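Local coordinates for alpha-toxin (Clostridium novyi, PDB 2VK9), which belongs to the large clostridial toxins and is represented here by its catalytic domain, a member of the GT-A glycosyltransferase clan, at residues 152-157 / 537-541; 188-192 / 204-208; 255-260 / 458-462. One frame throughout, in Å; residues are numbered along the deposited sequence.

Contact 1 of 3, residues 152-157 / 537-541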
# COMPACT_ATOMS: atom_id res chain seq x y z
N SER A 152 -12.55 -15.08 -21.41
CA SER A 152 -12.10 -14.52 -22.67
C SER A 152 -12.52 -15.45 -23.80
O SER A 152 -13.16 -15.02 -24.76
CB SER A 152 -10.58 -14.34 -22.66
OG SER A 152 -10.20 -13.28 -21.81
N LYS A 153 -12.18 -16.73 -23.66
CA LYS A 153 -12.53 -17.75 -24.63
C LYS A 153 -14.03 -17.72 -24.96
O LYS A 153 -14.41 -17.61 -26.13
CB LYS A 153 -12.13 -19.13 -24.10
CG LYS A 153 -12.03 -20.20 -25.17
CD LYS A 153 -11.59 -21.54 -24.60
CE LYS A 153 -11.64 -22.58 -25.70
NZ LYS A 153 -10.90 -23.81 -25.32
N VAL A 154 -14.88 -17.79 -23.94
CA VAL A 154 -16.32 -17.91 -24.14
C VAL A 154 -16.89 -16.73 -24.93
O VAL A 154 -17.75 -16.91 -25.79
CB VAL A 154 -17.08 -18.13 -22.80
CG1 VAL A 154 -18.59 -17.99 -22.97
CG2 VAL A 154 -16.75 -19.50 -22.22
N ILE A 155 -16.38 -15.53 -24.66
CA ILE A 155 -16.89 -14.32 -25.29
C ILE A 155 -16.32 -14.10 -26.70
O ILE A 155 -17.03 -13.62 -27.58
CB ILE A 155 -16.73 -13.06 -24.37
CG1 ILE A 155 -17.60 -13.20 -23.11
CG2 ILE A 155 -17.08 -11.76 -25.10
CD1 ILE A 155 -19.09 -13.54 -23.36
N ILE A 156 -15.06 -14.46 -26.91
CA ILE A 156 -14.46 -14.37 -28.25
C ILE A 156 -15.18 -15.29 -29.24
O ILE A 156 -15.46 -14.90 -30.37
CB ILE A 156 -12.93 -14.65 -28.24
CG1 ILE A 156 -12.17 -13.48 -27.61
CG2 ILE A 156 -12.41 -14.90 -29.66
CD1 ILE A 156 -10.64 -13.65 -27.56
N GLU A 157 -15.50 -16.51 -28.81
CA GLU A 157 -16.11 -17.49 -29.70
C GLU A 157 -17.59 -17.21 -29.97
O GLU A 157 -18.12 -17.65 -30.99
CB GLU A 157 -15.91 -18.91 -29.18
CG GLU A 157 -14.47 -19.39 -29.32
CD GLU A 157 -14.20 -20.64 -28.51
OE1 GLU A 157 -15.14 -21.12 -27.84
OE2 GLU A 157 -13.05 -21.14 -28.56
N GLN A 537 -4.61 -11.86 -27.61
CA GLN A 537 -5.32 -13.10 -27.26
C GLN A 537 -6.37 -13.57 -28.27
O GLN A 537 -6.83 -14.71 -28.19
CB GLN A 537 -5.92 -13.01 -25.86
CG GLN A 537 -7.17 -12.16 -25.74
CD GLN A 537 -7.41 -11.71 -24.32
OE1 GLN A 537 -6.61 -10.96 -23.75
NE2 GLN A 537 -8.51 -12.16 -23.74
N LYS A 538 -6.76 -12.71 -29.20
CA LYS A 538 -7.59 -13.14 -30.33
C LYS A 538 -6.73 -13.98 -31.29
O LYS A 538 -7.25 -14.84 -31.99
CB LYS A 538 -8.24 -11.94 -31.05
CG LYS A 538 -7.29 -11.06 -31.84
CD LYS A 538 -7.98 -9.83 -32.39
CE LYS A 538 -7.07 -9.08 -33.36
NZ LYS A 538 -7.60 -7.73 -33.72
N LEU A 539 -5.42 -13.71 -31.28
CA LEU A 539 -4.43 -14.51 -32.00
C LEU A 539 -4.28 -15.87 -31.32
O LEU A 539 -4.03 -16.88 -31.99
CB LEU A 539 -3.07 -13.79 -32.02
CG LEU A 539 -1.98 -14.21 -33.02
CD1 LEU A 539 -2.18 -13.53 -34.38
CD2 LEU A 539 -0.59 -13.92 -32.48
N ILE A 540 -4.44 -15.89 -30.00
CA ILE A 540 -4.35 -17.12 -29.20
C ILE A 540 -5.50 -18.09 -29.54
O ILE A 540 -5.24 -19.22 -29.95
CB ILE A 540 -4.22 -16.82 -27.67
CG1 ILE A 540 -2.84 -16.22 -27.36
CG2 ILE A 540 -4.48 -18.08 -26.83
CD1 ILE A 540 -2.70 -15.59 -25.98
N LYS A 541 -6.74 -17.64 -29.37
CA LYS A 541 -7.93 -18.37 -29.84
C LYS A 541 -9.08 -17.44 -30.23
O LYS A 541 -9.42 -17.31 -31.41
CB LYS A 541 -8.40 -19.43 -28.83
CG LYS A 541 -7.79 -20.81 -29.07
CD LYS A 541 -8.64 -21.95 -28.50
CE LYS A 541 -7.94 -23.29 -28.72
NZ LYS A 541 -8.72 -24.42 -28.13
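The apolar part of this contact is I156. It points from helix 140-157 toward the end of the modelled chain, and its CD1 lies 4.0 Å from Q537 O, 4.2 Å from Q537 CG and 4.2 Å from K538 CA. The other branch of the side chain, through CG2, comes to 4.2 Å from K541 O. I156 therefore lies against the backbone of 537-541 more than against its side chains, and K538 leads its own amine away. F173, on helix 173-195, touches both I156 and Q537 and extends the patch.

This is a tertiary surface contact: the C-terminal tail, coming off the short helix 535-538, folds back onto a helix of the glycosyltransferase domain some 380 residues earlier. K541 N bonds back to Q537 O at 3.2 Å, which closes the turn 537-541.

At the buried end S152 OG is 2.8 Å from Q537 NE2, and the same hydroxyl is hydrogen-bonded to I148 O and R177 NH1.

At the solvent side two like charges come close: K153 NZ and K541 NZ are 3.6 Å apart. E157 sits nearby, but its OE2 remains 4.7 Å from K153 NZ and 5.4 Å from K541 NZ, and its nearest approach to K541 is E157 OE2 to K541 CD, 4.5 Å.

Contact 2 of 3, residues 188-192 / 204-208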
# COMPACT_ATOMS: atom_id res chain seq x y z
N LEU A 188 -18.35 -18.80 -7.42
CA LEU A 188 -17.24 -19.15 -6.55
C LEU A 188 -17.57 -18.77 -5.11
O LEU A 188 -17.26 -19.53 -4.20
CB LEU A 188 -15.93 -18.50 -7.01
CG LEU A 188 -14.68 -18.80 -6.16
CD1 LEU A 188 -14.20 -20.23 -6.30
CD2 LEU A 188 -13.56 -17.84 -6.47
N LYS A 189 -18.20 -17.62 -4.91
CA LYS A 189 -18.58 -17.21 -3.56
C LYS A 189 -19.64 -18.13 -2.96
O LYS A 189 -19.60 -18.41 -1.77
CB LYS A 189 -19.05 -15.75 -3.50
CG LYS A 189 -19.06 -15.20 -2.07
CD LYS A 189 -19.90 -13.93 -1.93
CE LYS A 189 -20.04 -13.52 -0.46
NZ LYS A 189 -18.71 -13.48 0.26
N MET A 190 -20.57 -18.58 -3.79
CA MET A 190 -21.55 -19.56 -3.36
C MET A 190 -20.87 -20.84 -2.89
O MET A 190 -21.20 -21.37 -1.82
CB MET A 190 -22.57 -19.85 -4.47
CG MET A 190 -23.82 -18.97 -4.40
SD MET A 190 -24.77 -18.89 -5.94
CE MET A 190 -25.36 -20.59 -6.12
N LEU A 191 -19.91 -21.33 -3.67
CA LEU A 191 -19.12 -22.50 -3.31
C LEU A 191 -18.39 -22.30 -1.99
O LEU A 191 -18.49 -23.12 -1.08
CB LEU A 191 -18.09 -22.83 -4.38
CG LEU A 191 -18.42 -23.85 -5.49
CD1 LEU A 191 -17.11 -24.29 -6.12
CD2 LEU A 191 -19.19 -25.07 -4.96
N TYR A 192 -17.65 -21.20 -1.92
CA TYR A 192 -16.83 -20.86 -0.77
C TYR A 192 -17.62 -20.88 0.54
O TYR A 192 -17.21 -21.52 1.51
CB TYR A 192 -16.16 -19.49 -0.98
CG TYR A 192 -15.38 -19.02 0.22
CD1 TYR A 192 -14.10 -19.52 0.47
CD2 TYR A 192 -15.92 -18.10 1.11
CE1 TYR A 192 -13.38 -19.11 1.57
CE2 TYR A 192 -15.20 -17.68 2.22
CZ TYR A 192 -13.93 -18.19 2.44
OH TYR A 192 -13.21 -17.79 3.53
N ILE A 204 -11.11 -25.45 -2.17
CA ILE A 204 -12.27 -24.81 -2.79
C ILE A 204 -11.99 -24.46 -4.24
O ILE A 204 -12.82 -24.67 -5.13
CB ILE A 204 -12.70 -23.56 -2.00
CG1 ILE A 204 -13.12 -23.98 -0.59
CG2 ILE A 204 -13.82 -22.82 -2.72
CD1 ILE A 204 -13.33 -22.84 0.38
N ILE A 205 -10.81 -23.94 -4.50
CA ILE A 205 -10.41 -23.64 -5.85
C ILE A 205 -10.38 -24.93 -6.68
O ILE A 205 -11.00 -24.97 -7.74
CB ILE A 205 -9.08 -22.88 -5.92
CG1 ILE A 205 -9.24 -21.49 -5.28
CG2 ILE A 205 -8.61 -22.77 -7.37
CD1 ILE A 205 -7.95 -20.74 -5.12
N ILE A 206 -9.71 -25.97 -6.19
CA ILE A 206 -9.64 -27.26 -6.91
C ILE A 206 -11.03 -27.76 -7.25
O ILE A 206 -11.26 -28.27 -8.34
CB ILE A 206 -8.84 -28.33 -6.12
CG1 ILE A 206 -7.37 -27.96 -6.06
CG2 ILE A 206 -8.96 -29.71 -6.78
CD1 ILE A 206 -6.55 -28.82 -5.16
N ASN A 207 -11.96 -27.59 -6.33
CA ASN A 207 -13.35 -27.96 -6.56
C ASN A 207 -13.96 -27.15 -7.70
O ASN A 207 -14.58 -27.70 -8.62
CB ASN A 207 -14.17 -27.77 -5.28
CG ASN A 207 -15.39 -28.65 -5.22
OD1 ASN A 207 -16.34 -28.45 -5.98
ND2 ASN A 207 -15.39 -29.62 -4.31
N PHE A 208 -13.75 -25.84 -7.64
CA PHE A 208 -14.31 -24.90 -8.60
C PHE A 208 -13.77 -25.10 -10.01
O PHE A 208 -14.54 -25.13 -10.97
CB PHE A 208 -14.04 -23.48 -8.12
CG PHE A 208 -14.53 -22.42 -9.06
CD1 PHE A 208 -15.89 -22.14 -9.16
CD2 PHE A 208 -13.62 -21.68 -9.81
CE1 PHE A 208 -16.35 -21.15 -10.03
CE2 PHE A 208 -14.06 -20.69 -10.68
CZ PHE A 208 -15.44 -20.42 -10.79
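This is an apolar helix-helix contact between neighbours in the chain: 188-192, on helix 173-195, packs against 204-208, on helix 201-213. Over these short segments the axes come within 10.2 Å, and their N-to-C directions differ by 129°, so the two segments run in roughly opposing directions but well splayed. Pairing follows from that: L188 lies near F208 at one end and Y192 near I204 at the other.

At the first end, L188 CD1 sits over a face of the F208 ring, 3.9 Å from its centroid, in a CH-pi contact. L191 CD1 meets the same residue at the ring edge and reaches F208 CB at 3.8 Å, so two leucines grip one phenylalanine. At the other end I204 CD1 comes to 3.4 Å from Y192 CD1. N207 marks the border, its OD1 4.2 Å from L191 CD1.

The layer continues on further helices: L143 of helix 140-157 touches both L188 and F208, while Y254 and I258 of helix 247-259 receive Y192. These are two consecutive alpha helices joined by a short connection, packing at a steep angle in the helical part of the catalytic domain.

Contact 3 of 3, residues 255-260 / 458-462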
# COMPACT_ATOMS: atom_id res chain seq x y z
N GLN A 255 -11.89 -11.92 1.45
CA GLN A 255 -12.66 -11.18 0.46
C GLN A 255 -11.80 -10.88 -0.76
O GLN A 255 -12.22 -11.06 -1.90
CB GLN A 255 -13.17 -9.89 1.08
CG GLN A 255 -13.99 -9.03 0.14
CD GLN A 255 -14.45 -7.75 0.78
OE1 GLN A 255 -15.01 -7.75 1.88
NE2 GLN A 255 -14.22 -6.63 0.09
N GLU A 256 -10.57 -10.43 -0.52
CA GLU A 256 -9.66 -10.17 -1.62
C GLU A 256 -9.21 -11.46 -2.30
O GLU A 256 -8.96 -11.49 -3.50
CB GLU A 256 -8.47 -9.36 -1.13
CG GLU A 256 -8.85 -8.00 -0.56
CD GLU A 256 -9.66 -7.14 -1.53
OE1 GLU A 256 -9.29 -7.03 -2.72
OE2 GLU A 256 -10.67 -6.55 -1.08
N LEU A 257 -9.13 -12.54 -1.53
CA LEU A 257 -8.67 -13.82 -2.03
C LEU A 257 -9.73 -14.48 -2.92
O LEU A 257 -9.42 -15.01 -3.99
CB LEU A 257 -8.35 -14.72 -0.84
CG LEU A 257 -6.98 -15.37 -0.76
CD1 LEU A 257 -5.88 -14.34 -0.84
CD2 LEU A 257 -6.86 -16.14 0.54
N ILE A 258 -10.99 -14.42 -2.49
CA ILE A 258 -12.05 -15.18 -3.11
C ILE A 258 -12.95 -14.34 -4.03
O ILE A 258 -13.10 -14.65 -5.22
CB ILE A 258 -12.87 -15.95 -2.03
CG1 ILE A 258 -12.03 -17.09 -1.44
CG2 ILE A 258 -14.20 -16.47 -2.57
CD1 ILE A 258 -11.42 -18.06 -2.47
N GLN A 259 -13.54 -13.28 -3.48
CA GLN A 259 -14.49 -12.45 -4.22
C GLN A 259 -13.84 -11.61 -5.32
O GLN A 259 -14.41 -11.46 -6.40
CB GLN A 259 -15.30 -11.58 -3.24
CG GLN A 259 -16.20 -10.52 -3.87
CD GLN A 259 -16.91 -9.66 -2.82
OE1 GLN A 259 -17.86 -10.11 -2.16
NE2 GLN A 259 -16.44 -8.42 -2.65
N THR A 260 -12.64 -11.07 -5.07
CA THR A 260 -12.00 -10.21 -6.07
C THR A 260 -10.73 -10.77 -6.65
O THR A 260 -10.21 -10.23 -7.62
CB THR A 260 -11.69 -8.79 -5.54
OG1 THR A 260 -10.59 -8.85 -4.62
CG2 THR A 260 -12.90 -8.20 -4.87
N GLY A 458 -16.69 0.69 -9.34
CA GLY A 458 -15.71 -0.03 -10.14
C GLY A 458 -14.81 -0.96 -9.34
O GLY A 458 -13.76 -1.37 -9.84
N TYR A 459 -15.21 -1.30 -8.12
CA TYR A 459 -14.41 -2.19 -7.27
C TYR A 459 -14.26 -3.61 -7.84
O TYR A 459 -13.14 -4.06 -8.08
CB TYR A 459 -14.98 -2.21 -5.84
CG TYR A 459 -14.36 -3.22 -4.90
CD1 TYR A 459 -13.07 -3.04 -4.39
CD2 TYR A 459 -15.08 -4.34 -4.48
CE1 TYR A 459 -12.50 -3.97 -3.51
CE2 TYR A 459 -14.53 -5.27 -3.60
CZ TYR A 459 -13.24 -5.08 -3.12
OH TYR A 459 -12.71 -6.02 -2.26
N LEU A 460 -15.38 -4.30 -8.06
CA LEU A 460 -15.38 -5.67 -8.57
C LEU A 460 -14.64 -5.84 -9.88
O LEU A 460 -14.13 -6.91 -10.16
CB LEU A 460 -16.79 -6.21 -8.77
CG LEU A 460 -17.60 -6.72 -7.58
CD1 LEU A 460 -18.74 -7.54 -8.13
CD2 LEU A 460 -16.77 -7.55 -6.62
N SER A 461 -14.59 -4.78 -10.67
CA SER A 461 -14.01 -4.84 -12.00
C SER A 461 -12.50 -4.63 -12.02
O SER A 461 -11.85 -4.86 -13.05
CB SER A 461 -14.69 -3.84 -12.94
OG SER A 461 -14.60 -2.51 -12.45
N SER A 462 -11.94 -4.18 -10.90
CA SER A 462 -10.52 -3.82 -10.83
C SER A 462 -9.65 -5.03 -11.08
O SER A 462 -9.83 -6.08 -10.46
CB SER A 462 -10.19 -3.19 -9.48
OG SER A 462 -8.83 -2.77 -9.44
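Here a type I beta turn, Y459 to S462, in the long loop between helices 447-453 and 477-488, docks onto the C-terminal end of helix 247-259, inside the glycosyltransferase domain. That helix end is widened by a pi-type turn, with T260 N bonded to Q255 O at 3.2 Å.

G458 leads into the turn, and its O accepts the hydroxyl of S461 at 3.0 Å (S461 OG to G458 O). Y459 is the residue that reaches across. Its ring extends between the side chains of 255-260 and places the phenol oxygen in a polar pocket: Q255 NE2 donates to Y459 OH at 2.9 Å, and Y459 OH donates to E256 OE2 at a very short 2.4 Å. The hydroxyl is thus both acceptor and donor. Helix 396-422 adds two partners: Y409 OH bonds E256 OE2 and N413 ND2 bonds Q255 OE1. The T260 CG2 methyl packs 3.4 Å from Y459 OH, and Q259 NE2 lies at the ring edge, 3.8 Å from Y459 CE2, while its OE1 is taken up by Q417.

Next in the turn, L460 CD2 packs 4.3 Å from T260 CG2 and 4.1 Å from Q259 NE2; L460 also touches F420 and Y182. S462 closes the turn, its N bonded to Y459 O at 3.1 Å.

One oxygen of the E256 carboxylate receives Y459. The other oxygen of that carboxylate, E256 OE1, accepts T260 OG1 at 2.9 Å.

How the contacts relate
Burial sets the three apart. Contact 3 lies deepest, its centre about 16 Å from that of the chain; the centre of contact 2, at about 28 Å, is partly buried, and that of contact 1, at about 33 Å, is on the surface. Chemistry follows place: directed hydrogen bonds to a tyrosine in contact 3, aliphatic-aromatic packing in contact 2, one isoleucine with crowded lysines in contact 1. Helix 173-195 serves all three: it carries 188-192, and it lends F173 and R177 to contact 1 and Y182 to contact 3. Contacts 2 and 3 touch directly, L188 CD2 being 3.5 Å from I258 O, whereas contact 1 stays about 12 Å from either at the nearest atoms.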